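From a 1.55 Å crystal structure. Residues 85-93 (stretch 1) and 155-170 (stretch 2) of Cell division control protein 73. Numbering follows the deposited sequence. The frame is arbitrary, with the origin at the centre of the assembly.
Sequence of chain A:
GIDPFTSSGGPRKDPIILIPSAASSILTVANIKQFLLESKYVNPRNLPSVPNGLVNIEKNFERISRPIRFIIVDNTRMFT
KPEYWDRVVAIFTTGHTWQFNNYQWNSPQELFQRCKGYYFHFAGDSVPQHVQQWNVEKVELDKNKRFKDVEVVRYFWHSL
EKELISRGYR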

# COMPACT_ATOMS: atom_id res chain seq x y z
N TRP A 85 -9.71 2.52 11.80
CA TRP A 85 -9.91 2.90 10.40
C TRP A 85 -9.41 4.30 10.09
O TRP A 85 -9.00 4.57 8.97
N ASP A 86 -9.42 5.19 11.08
CA ASP A 86 -8.94 6.55 10.88
C ASP A 86 -7.43 6.57 10.67
O ASP A 86 -6.88 7.58 10.21
N ARG A 87 -6.77 5.47 11.03
CA ARG A 87 -5.31 5.36 10.96
C ARG A 87 -4.84 4.84 9.61
O ARG A 87 -3.64 4.82 9.34
N VAL A 88 -5.76 4.40 8.76
CA VAL A 88 -5.39 3.84 7.47
C VAL A 88 -5.01 4.99 6.53
O VAL A 88 -5.83 5.86 6.25
N VAL A 89 -3.76 4.99 6.08
CA VAL A 89 -3.22 6.09 5.27
C VAL A 89 -2.98 5.69 3.82
O VAL A 89 -2.84 6.55 2.95
N ALA A 90 -2.93 4.39 3.54
CA ALA A 90 -2.76 3.91 2.17
C ALA A 90 -3.36 2.53 2.03
O ALA A 90 -3.31 1.72 2.97
N ILE A 91 -3.91 2.28 0.85
CA ILE A 91 -4.52 1.00 0.51
C ILE A 91 -3.98 0.57 -0.84
O ILE A 91 -4.13 1.28 -1.84
N PHE A 92 -3.33 -0.59 -0.87
CA PHE A 92 -2.95 -1.22 -2.12
C PHE A 92 -4.12 -2.07 -2.58
O PHE A 92 -4.67 -2.84 -1.80
N THR A 93 -4.48 -1.95 -3.86
CA THR A 93 -5.65 -2.64 -4.37
C THR A 93 -5.30 -3.81 -5.27
O THR A 93 -4.33 -3.78 -6.02
N TYR A 155 9.79 7.44 -5.52
CA TYR A 155 8.56 8.14 -5.85
C TYR A 155 7.41 7.69 -4.96
O TYR A 155 6.58 8.49 -4.54
N PHE A 156 7.35 6.40 -4.65
CA PHE A 156 6.30 5.92 -3.78
C PHE A 156 6.40 6.58 -2.43
O PHE A 156 5.40 7.06 -1.89
N TRP A 157 7.59 6.60 -1.85
CA TRP A 157 7.74 7.19 -0.53
C TRP A 157 7.43 8.68 -0.55
O TRP A 157 6.86 9.19 0.42
N HIS A 158 7.80 9.37 -1.62
CA HIS A 158 7.47 10.79 -1.77
C HIS A 158 5.96 10.99 -1.83
O HIS A 158 5.42 11.90 -1.20
N SER A 159 5.28 10.11 -2.57
CA SER A 159 3.82 10.14 -2.71
C SER A 159 3.17 9.94 -1.35
O SER A 159 2.23 10.65 -0.99
N LEU A 160 3.68 8.99 -0.59
CA LEU A 160 3.11 8.70 0.71
C LEU A 160 3.43 9.82 1.72
O LEU A 160 2.60 10.18 2.54
N GLU A 161 4.63 10.39 1.64
CA GLU A 161 5.01 11.50 2.50
C GLU A 161 4.04 12.66 2.34
O GLU A 161 3.58 13.24 3.32
N LYS A 162 3.71 12.98 1.09
CA LYS A 162 2.79 14.06 0.77
C LYS A 162 1.42 13.77 1.37
O LYS A 162 0.76 14.66 1.93
N GLU A 163 1.00 12.52 1.28
CA GLU A 163 -0.30 12.13 1.80
C GLU A 163 -0.30 12.27 3.32
O GLU A 163 -1.25 12.80 3.88
N LEU A 164 0.77 11.83 3.99
CA LEU A 164 0.84 11.94 5.45
C LEU A 164 0.78 13.40 5.90
O LEU A 164 0.07 13.74 6.85
N ILE A 165 1.52 14.26 5.23
CA ILE A 165 1.52 15.67 5.59
C ILE A 165 0.11 16.25 5.43
O ILE A 165 -0.35 17.02 6.27
N SER A 166 -0.59 15.83 4.38
CA SER A 166 -1.95 16.33 4.16
C SER A 166 -2.92 15.81 5.21
O SER A 166 -3.90 16.49 5.53
N ARG A 167 -2.65 14.62 5.77
CA ARG A 167 -3.50 14.04 6.80
C ARG A 167 -3.08 14.51 8.20
O ARG A 167 -3.63 14.04 9.20
N GLY A 168 -2.09 15.39 8.26
CA GLY A 168 -1.76 16.07 9.50
C GLY A 168 -0.56 15.55 10.27
O GLY A 168 -0.22 16.09 11.32
N TYR A 169 0.09 14.52 9.75
CA TYR A 169 1.29 13.99 10.39
C TYR A 169 2.38 15.08 10.31
O TYR A 169 2.51 15.77 9.29
N ARG A 170 3.12 15.27 11.40
CA ARG A 170 4.13 16.33 11.46
C ARG A 170 5.44 15.84 12.05
O ARG A 170 6.43 16.58 12.08

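The most unusual feature of this contact is a single arginine, just past the end of a helix, that serves the backbone carbonyls of a strand and the residues leading into it. Arg167 points toward stretch 1 with chi1 m and chi2 off-well at -92°, and its NH1 donates to Val88 O at 3.0 Å; Arg167 NH2 lies 2.9 Å from Asp86 O. Both oxygens sit at the edge of the guanidinium, near its plane. Waters extend the network: water 1 donates to Trp85 O and Val88 O and accepts from Arg167 NH2, water 3 donates to Val89 O and Glu163 OE2 and accepts from Arg167 NH1, and water 2 joins Asp86 O to Tyr169 OH.

Beside this polar end lies an apolar seam, illustrating how a strand packs on a helix through few side chains. Val89 (m) is the most covered residue: its CG1 meets Leu164 CD2 (Leu164 m, t) at 3.8 Å and Tyr169 CE1 (Tyr169 m) at 4.0 Å. Ala90, pointing toward the helix, brings CB within 4.0 Å of CD1 of Leu160 (t, p). Further along, Phe92 (m) and Phe156 (t) meet obliquely, CZ of Phe92 3.6 Å from CE1 of Phe156, with ring planes at 66°.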

# COMPACT_ATOMS: atom_id res chain seq x y z
CB TRP A 85 -11.37 2.74 10.01
CG TRP A 85 -11.69 1.32 9.78
CD1 TRP A 85 -12.38 0.48 10.62
CD2 TRP A 85 -11.29 0.53 8.66
NE1 TRP A 85 -12.43 -0.78 10.07
CE2 TRP A 85 -11.77 -0.77 8.87
CE3 TRP A 85 -10.57 0.81 7.50
CZ2 TRP A 85 -11.55 -1.80 7.95
CZ3 TRP A 85 -10.35 -0.21 6.59
CH2 TRP A 85 -10.85 -1.49 6.82
CB ASP A 86 -9.28 7.44 12.07
CG ASP A 86 -10.76 7.64 12.26
OD1 ASP A 86 -11.49 7.66 11.24
OD2 ASP A 86 -11.20 7.78 13.42
CB ARG A 87 -4.80 4.42 12.06
CG ARG A 87 -4.96 4.97 13.48
CD ARG A 87 -4.75 3.89 14.53
NE ARG A 87 -3.44 3.27 14.45
CZ ARG A 87 -3.06 2.21 15.16
NH1 ARG A 87 -3.91 1.66 16.02
NH2 ARG A 87 -1.85 1.71 15.02
CB VAL A 88 -6.53 2.99 6.88
CG1 VAL A 88 -6.22 2.55 5.45
CG2 VAL A 88 -6.78 1.77 7.74
CB VAL A 89 -1.92 6.66 5.86
CG1 VAL A 89 -2.17 7.25 7.24
CG2 VAL A 89 -0.83 5.60 5.93
CB ALA A 90 -1.29 3.90 1.77
CB ILE A 91 -6.05 1.12 0.47
CG1 ILE A 91 -6.59 1.55 1.85
CG2 ILE A 91 -6.69 -0.20 0.03
CD1 ILE A 91 -8.05 1.84 1.89
CB PHE A 92 -1.72 -2.11 -1.94
CG PHE A 92 -0.43 -1.36 -1.74
CD1 PHE A 92 -0.37 -0.23 -0.95
CD2 PHE A 92 0.73 -1.80 -2.32
CE1 PHE A 92 0.83 0.44 -0.76
CE2 PHE A 92 1.93 -1.13 -2.13
CZ PHE A 92 1.98 -0.02 -1.34
CB THR A 93 -6.55 -1.68 -5.17
OG1 THR A 93 -5.81 -1.14 -6.27
CG2 THR A 93 -7.05 -0.56 -4.30
CB TYR A 155 8.18 7.91 -7.31
CG TYR A 155 6.83 8.49 -7.60
CD1 TYR A 155 6.65 9.85 -7.79
CD2 TYR A 155 5.71 7.68 -7.62
CE1 TYR A 155 5.40 10.38 -8.01
CE2 TYR A 155 4.47 8.19 -7.84
CZ TYR A 155 4.31 9.55 -8.04
OH TYR A 155 3.05 10.06 -8.26
CB PHE A 156 6.33 4.41 -3.60
CG PHE A 156 5.38 3.95 -2.54
CD1 PHE A 156 4.04 3.77 -2.84
CD2 PHE A 156 5.81 3.76 -1.22
CE1 PHE A 156 3.15 3.39 -1.88
CE2 PHE A 156 4.91 3.37 -0.25
CZ PHE A 156 3.57 3.18 -0.58
CB TRP A 157 9.14 6.95 0.03
CG TRP A 157 9.36 5.58 0.61
CD1 TRP A 157 10.29 4.68 0.20
CD2 TRP A 157 8.67 4.98 1.71
NE1 TRP A 157 10.23 3.55 0.99
CE2 TRP A 157 9.24 3.72 1.92
CE3 TRP A 157 7.63 5.40 2.54
CZ2 TRP A 157 8.81 2.86 2.93
CZ3 TRP A 157 7.20 4.55 3.55
CH2 TRP A 157 7.79 3.30 3.74
CB HIS A 158 8.17 11.36 -3.03
CG HIS A 158 7.68 12.71 -3.45
ND1 HIS A 158 8.23 13.88 -3.00
CD2 HIS A 158 6.69 13.07 -4.31
CE1 HIS A 158 7.61 14.91 -3.55
NE2 HIS A 158 6.67 14.44 -4.36
CB SER A 159 3.36 9.04 -3.68
OG SER A 159 1.95 8.94 -3.71
CB LEU A 160 3.61 7.35 1.21
CG LEU A 160 2.98 6.85 2.50
CD1 LEU A 160 1.46 6.79 2.38
CD2 LEU A 160 3.54 5.48 2.85
CB GLU A 161 6.43 11.96 2.16
CG GLU A 161 6.96 13.07 3.02
CD GLU A 161 8.34 13.49 2.61
OE1 GLU A 161 8.56 13.71 1.39
OE2 GLU A 161 9.22 13.58 3.48
CB LYS A 162 2.69 14.16 -0.75
CG LYS A 162 1.75 15.23 -1.28
CD LYS A 162 1.79 15.27 -2.81
CE LYS A 162 3.23 15.20 -3.34
NZ LYS A 162 3.29 15.16 -4.83
CB GLU A 163 -0.66 10.71 1.37
CG GLU A 163 -1.99 10.19 1.90
CD GLU A 163 -3.20 10.94 1.36
OE1 GLU A 163 -3.05 11.72 0.39
OE2 GLU A 163 -4.31 10.75 1.91
CB LEU A 164 2.11 11.29 5.98
CG LEU A 164 2.18 9.78 5.83
CD1 LEU A 164 3.53 9.27 6.26
CD2 LEU A 164 1.08 9.13 6.63
CB ILE A 165 2.56 16.44 4.76
CG1 ILE A 165 3.97 16.09 5.26
CG2 ILE A 165 2.35 17.96 4.84
CD1 ILE A 165 5.07 16.49 4.32
CB SER A 166 -2.44 15.99 2.75
OG SER A 166 -2.84 14.64 2.64
CB ARG A 167 -3.48 12.50 6.76
CG ARG A 167 -3.84 11.85 5.43
CD ARG A 167 -5.32 11.52 5.27
NE ARG A 167 -5.92 10.93 6.47
CZ ARG A 167 -6.19 9.64 6.63
NH1 ARG A 167 -5.93 8.77 5.67
NH2 ARG A 167 -6.75 9.22 7.77
CB TYR A 169 1.71 12.66 9.73
CG TYR A 169 0.73 11.51 9.98
CD1 TYR A 169 -0.47 11.43 9.28
CD2 TYR A 169 0.99 10.53 10.94
CE1 TYR A 169 -1.38 10.41 9.51
CE2 TYR A 169 0.09 9.50 11.18
CZ TYR A 169 -1.10 9.45 10.46
OH TYR A 169 -2.02 8.44 10.69
CB ARG A 170 3.61 17.51 12.29
CG ARG A 170 3.08 18.67 11.45
CD ARG A 170 3.13 19.98 12.23
NE ARG A 170 2.46 19.88 13.53
CZ ARG A 170 3.09 19.76 14.70
NH1 ARG A 170 4.41 19.72 14.76
NH2 ARG A 170 2.38 19.68 15.82
O HOH W 1 -8.36 6.67 7.23
O HOH W 2 -4.63 9.17 10.10
O HOH W 3 -4.60 8.48 3.10